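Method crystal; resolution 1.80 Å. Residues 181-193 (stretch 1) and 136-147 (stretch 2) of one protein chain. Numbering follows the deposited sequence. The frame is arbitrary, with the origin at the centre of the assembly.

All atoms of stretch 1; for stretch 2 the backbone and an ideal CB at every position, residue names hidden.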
# COMPACT_ATOMS: atom_id res chain seq x y z
N ASP B 181 -56.35 -30.24 -29.14
CA ASP B 181 -56.29 -30.75 -30.51
C ASP B 181 -55.22 -31.82 -30.64
O ASP B 181 -55.43 -32.84 -31.32
CB ASP B 181 -56.00 -29.62 -31.50
CG ASP B 181 -57.15 -28.64 -31.63
OD1 ASP B 181 -58.24 -28.88 -31.05
OD2 ASP B 181 -56.96 -27.63 -32.34
N LEU B 182 -54.06 -31.61 -30.02
CA LEU B 182 -52.99 -32.59 -30.12
C LEU B 182 -53.40 -33.89 -29.45
O LEU B 182 -53.07 -34.98 -29.92
CB LEU B 182 -51.70 -32.03 -29.52
CG LEU B 182 -50.98 -30.93 -30.32
CD1 LEU B 182 -49.88 -30.25 -29.48
CD2 LEU B 182 -50.37 -31.48 -31.61
N ARG B 183 -54.16 -33.81 -28.35
CA ARG B 183 -54.64 -35.03 -27.73
C ARG B 183 -55.69 -35.72 -28.58
O ARG B 183 -55.73 -36.96 -28.64
CB ARG B 183 -55.17 -34.73 -26.33
CG ARG B 183 -54.05 -34.51 -25.32
CD ARG B 183 -54.52 -33.80 -24.09
NE ARG B 183 -55.39 -34.64 -23.27
CZ ARG B 183 -54.94 -35.54 -22.41
NH1 ARG B 183 -53.63 -35.74 -22.27
NH2 ARG B 183 -55.80 -36.26 -21.69
N ASN B 184 -56.55 -34.95 -29.26
CA ASN B 184 -57.58 -35.55 -30.10
C ASN B 184 -56.98 -36.19 -31.35
O ASN B 184 -57.40 -37.27 -31.76
CB ASN B 184 -58.63 -34.50 -30.48
CG ASN B 184 -59.58 -34.20 -29.35
OD1 ASN B 184 -59.69 -34.97 -28.39
ND2 ASN B 184 -60.30 -33.07 -29.46
N ALA B 185 -55.99 -35.53 -31.97
CA ALA B 185 -55.31 -36.15 -33.10
C ALA B 185 -54.51 -37.37 -32.67
O ALA B 185 -54.31 -38.29 -33.47
CB ALA B 185 -54.39 -35.13 -33.78
N GLY B 186 -54.05 -37.41 -31.42
CA GLY B 186 -53.24 -38.50 -30.93
C GLY B 186 -51.77 -38.31 -31.28
O GLY B 186 -51.40 -37.48 -32.11
N GLY B 187 -50.93 -39.08 -30.61
CA GLY B 187 -49.51 -39.03 -30.88
C GLY B 187 -48.71 -38.51 -29.69
O GLY B 187 -49.22 -38.33 -28.58
N GLU B 188 -47.43 -38.26 -29.95
CA GLU B 188 -46.48 -37.93 -28.91
C GLU B 188 -46.07 -36.46 -28.90
O GLU B 188 -45.09 -36.11 -28.22
CB GLU B 188 -45.23 -38.79 -29.06
CG GLU B 188 -45.42 -40.24 -28.66
CD GLU B 188 -44.10 -40.86 -28.24
OE1 GLU B 188 -43.57 -40.47 -27.17
OE2 GLU B 188 -43.59 -41.71 -29.01
N VAL B 189 -46.78 -35.61 -29.62
CA VAL B 189 -46.48 -34.18 -29.63
C VAL B 189 -47.37 -33.51 -28.59
O VAL B 189 -48.58 -33.73 -28.55
CB VAL B 189 -46.70 -33.57 -31.03
CG1 VAL B 189 -46.28 -32.13 -31.05
CG2 VAL B 189 -45.94 -34.37 -32.09
N GLY B 190 -46.76 -32.69 -27.73
CA GLY B 190 -47.48 -31.97 -26.70
C GLY B 190 -47.19 -30.49 -26.73
O GLY B 190 -46.49 -30.02 -27.63
N CYS B 191 -47.70 -29.73 -25.76
CA CYS B 191 -47.42 -28.30 -25.78
C CYS B 191 -47.53 -27.72 -24.37
O CYS B 191 -48.13 -28.32 -23.48
CB CYS B 191 -48.33 -27.57 -26.76
SG CYS B 191 -50.08 -27.56 -26.32
N SER B 192 -46.93 -26.54 -24.19
CA SER B 192 -46.96 -25.83 -22.92
C SER B 192 -47.13 -24.33 -23.18
O SER B 192 -46.83 -23.82 -24.26
CB SER B 192 -45.69 -26.04 -22.09
OG SER B 192 -45.49 -27.41 -21.76
N LEU B 193 -47.59 -23.64 -22.14
CA LEU B 193 -47.93 -22.22 -22.22
C LEU B 193 -47.15 -21.49 -21.14
O LEU B 193 -47.40 -21.70 -19.95
CB LEU B 193 -49.44 -22.03 -22.05
CG LEU B 193 -49.99 -20.60 -21.99
CD1 LEU B 193 -49.71 -19.85 -23.30
CD2 LEU B 193 -51.48 -20.60 -21.65
N UNK B 136 -44.68 -31.34 -39.08
CA UNK B 136 -43.37 -31.98 -39.09
C UNK B 136 -43.21 -32.87 -37.86
O UNK B 136 -42.81 -34.03 -37.96
CB UNK B 136 -42.26 -30.93 -39.14
N UNK B 137 -43.55 -32.33 -36.69
CA UNK B 137 -43.40 -33.10 -35.46
C UNK B 137 -44.32 -34.31 -35.44
O UNK B 137 -43.92 -35.39 -35.00
CB UNK B 137 -43.68 -32.21 -34.24
N UNK B 138 -45.57 -34.14 -35.88
CA UNK B 138 -46.49 -35.26 -35.91
C UNK B 138 -46.00 -36.37 -36.84
O UNK B 138 -46.16 -37.56 -36.54
CB UNK B 138 -47.88 -34.78 -36.34
N UNK B 139 -45.39 -36.01 -37.96
CA UNK B 139 -44.92 -37.01 -38.91
C UNK B 139 -43.69 -37.78 -38.46
O UNK B 139 -43.39 -38.82 -39.06
CB UNK B 139 -44.62 -36.33 -40.25
N UNK B 140 -42.99 -37.30 -37.44
CA UNK B 140 -41.75 -37.96 -37.01
C UNK B 140 -41.98 -39.20 -36.16
O UNK B 140 -41.07 -40.03 -36.05
CB UNK B 140 -40.89 -36.97 -36.22
N UNK B 141 -43.17 -39.36 -35.56
CA UNK B 141 -43.44 -40.46 -34.63
C UNK B 141 -42.46 -40.45 -33.46
O UNK B 141 -42.00 -41.50 -32.99
CB UNK B 141 -43.37 -41.80 -35.36
N UNK B 142 -42.13 -39.26 -32.98
CA UNK B 142 -41.22 -39.10 -31.86
C UNK B 142 -41.83 -38.12 -30.87
O UNK B 142 -42.68 -37.31 -31.22
CB UNK B 142 -39.84 -38.62 -32.33
N UNK B 143 -41.37 -38.22 -29.63
CA UNK B 143 -41.72 -37.22 -28.63
C UNK B 143 -41.30 -35.84 -29.12
O UNK B 143 -40.17 -35.64 -29.58
CB UNK B 143 -41.06 -37.54 -27.29
N UNK B 144 -42.22 -34.88 -29.04
CA UNK B 144 -41.93 -33.51 -29.42
C UNK B 144 -42.84 -32.60 -28.61
O UNK B 144 -43.84 -33.05 -28.03
CB UNK B 144 -42.12 -33.29 -30.92
N UNK B 145 -42.48 -31.32 -28.56
CA UNK B 145 -43.18 -30.39 -27.68
C UNK B 145 -43.04 -28.97 -28.21
O UNK B 145 -41.95 -28.57 -28.64
CB UNK B 145 -42.64 -30.48 -26.25
N UNK B 146 -44.14 -28.22 -28.17
CA UNK B 146 -44.20 -26.83 -28.59
C UNK B 146 -44.49 -25.96 -27.37
O UNK B 146 -45.48 -26.19 -26.65
CB UNK B 146 -45.26 -26.63 -29.67
N UNK B 147 -43.66 -24.95 -27.15
CA UNK B 147 -43.85 -24.00 -26.05
C UNK B 147 -44.10 -22.63 -26.64
O UNK B 147 -43.26 -22.10 -27.39
CB UNK B 147 -42.64 -23.98 -25.11

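Position 136, in a helix that enters from earlier in the chain, has nothing of stretch 1 within reach of its CB; many residues would serve, and Ile136 makes no contact here. At position 137 the CB points toward stretch 1 and lies 3.8 Å from Val189 CG2, which favours an apolar residue. Met137 meets Val189 through this CB, while the end of its side chain leads away.

The CA-to-CB bond of 138 points sideways, but beyond it Leu182, Val189 and Gly186 leave a largely apolar hollow suited to a branched or long aliphatic chain. Leu138 fills it: CD2 lies 3.7 Å from Val189 CG2 and 4.3 Å from Leu182 CD2.

Positions 139 and 140 are unconstrained by stretch 1. At 139 a CB would point away with room to spare, so the glycine of Gly139 is not required by this contact; Gln140 hydrogen-bonds elsewhere in the structure. Position 141 leaves the helix with positive phi (57°), a conformation that glycine and asparagine tolerate best, and Asn141 occupies it. The CB of 142 points away, leaving the choice open; Glu142 contributes its backbone, with O 3.7 Å from Glu188 CB.

At 143 the CB points sideways, near the Glu188 carboxylate. A small residue or one able to meet the charge would suit; Ala143 simply places its CB 3.9 Å from Glu188 OE1.

From 144 onward the backbone pairs in parallel with 189-192. The N of 144 donates to Glu188 O (3.2 Å) and its O accepts from Gly190 N (3.0 Å). Its CB lies on the same sheet face as the Val189 side chain, where small or modest apolar residues would fit; Ala144 brings CB within 4.1 Å of Val189 CG2.

Position 145 pairs with Gly190, whose lack of a side chain leaves space on this face, and Ser192 OG offers a polar partner farther along. A flat side chain carrying a donor or acceptor would suit. His145 lays one ring face over Gly190 C and Cys191 N, and its NE2 donates to Ser192 OG (2.7 Å, 167°). A CB on Gly190 would come within a tight 3.0 Å of His145 ND1.

At 146 the CB shares a face with Cys191, favouring an aliphatic residue. Ile146 sets CB 4.3 Å from Cys191 CB, while its N donates to Gly190 O (3.0 Å) and its O accepts from Ser192 N (2.9 Å).

Position 147 pairs with Ser192; several β-branched or small residues would fit. Val147 places CG2 4.2 Å from Ser192 CB.

Stretch 2 (136-147) IMLGQNEAAHIV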
# COMPACT_ATOMS: atom_id res chain seq x y z
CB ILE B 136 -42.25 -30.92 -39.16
CG1 ILE B 136 -42.34 -30.12 -40.46
CG2 ILE B 136 -40.89 -31.56 -39.01
CD1 ILE B 136 -41.51 -28.85 -40.43
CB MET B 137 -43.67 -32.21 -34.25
CG MET B 137 -42.65 -31.12 -34.06
SD MET B 137 -43.18 -30.01 -32.75
CE MET B 137 -41.65 -29.12 -32.44
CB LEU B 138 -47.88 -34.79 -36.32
CG LEU B 138 -48.58 -33.87 -35.31
CD1 LEU B 138 -49.77 -33.17 -35.93
CD2 LEU B 138 -49.01 -34.69 -34.10
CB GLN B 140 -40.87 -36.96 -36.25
CG GLN B 140 -40.23 -35.90 -37.14
CD GLN B 140 -39.52 -34.80 -36.37
OE1 GLN B 140 -38.78 -34.01 -36.95
NE2 GLN B 140 -39.74 -34.74 -35.06
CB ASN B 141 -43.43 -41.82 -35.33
CG ASN B 141 -44.53 -41.94 -36.34
OD1 ASN B 141 -45.56 -41.29 -36.22
ND2 ASN B 141 -44.32 -42.78 -37.35
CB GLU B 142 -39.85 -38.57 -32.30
CG GLU B 142 -39.03 -39.55 -33.09
CD GLU B 142 -37.68 -38.98 -33.46
OE1 GLU B 142 -37.34 -39.00 -34.66
OE2 GLU B 142 -36.95 -38.51 -32.55
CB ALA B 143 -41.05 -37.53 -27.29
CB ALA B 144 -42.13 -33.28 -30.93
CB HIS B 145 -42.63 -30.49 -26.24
CG HIS B 145 -43.63 -30.16 -25.17
ND1 HIS B 145 -44.57 -31.07 -24.73
CD2 HIS B 145 -43.81 -29.04 -24.44
CE1 HIS B 145 -45.29 -30.51 -23.78
NE2 HIS B 145 -44.86 -29.28 -23.58
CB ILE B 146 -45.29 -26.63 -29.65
CG1 ILE B 146 -44.97 -27.46 -30.91
CG2 ILE B 146 -45.49 -25.12 -29.93
CD1 ILE B 146 -46.11 -27.55 -31.88
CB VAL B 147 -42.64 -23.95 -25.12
CG1 VAL B 147 -42.90 -22.92 -24.05
CG2 VAL B 147 -42.36 -25.33 -24.52
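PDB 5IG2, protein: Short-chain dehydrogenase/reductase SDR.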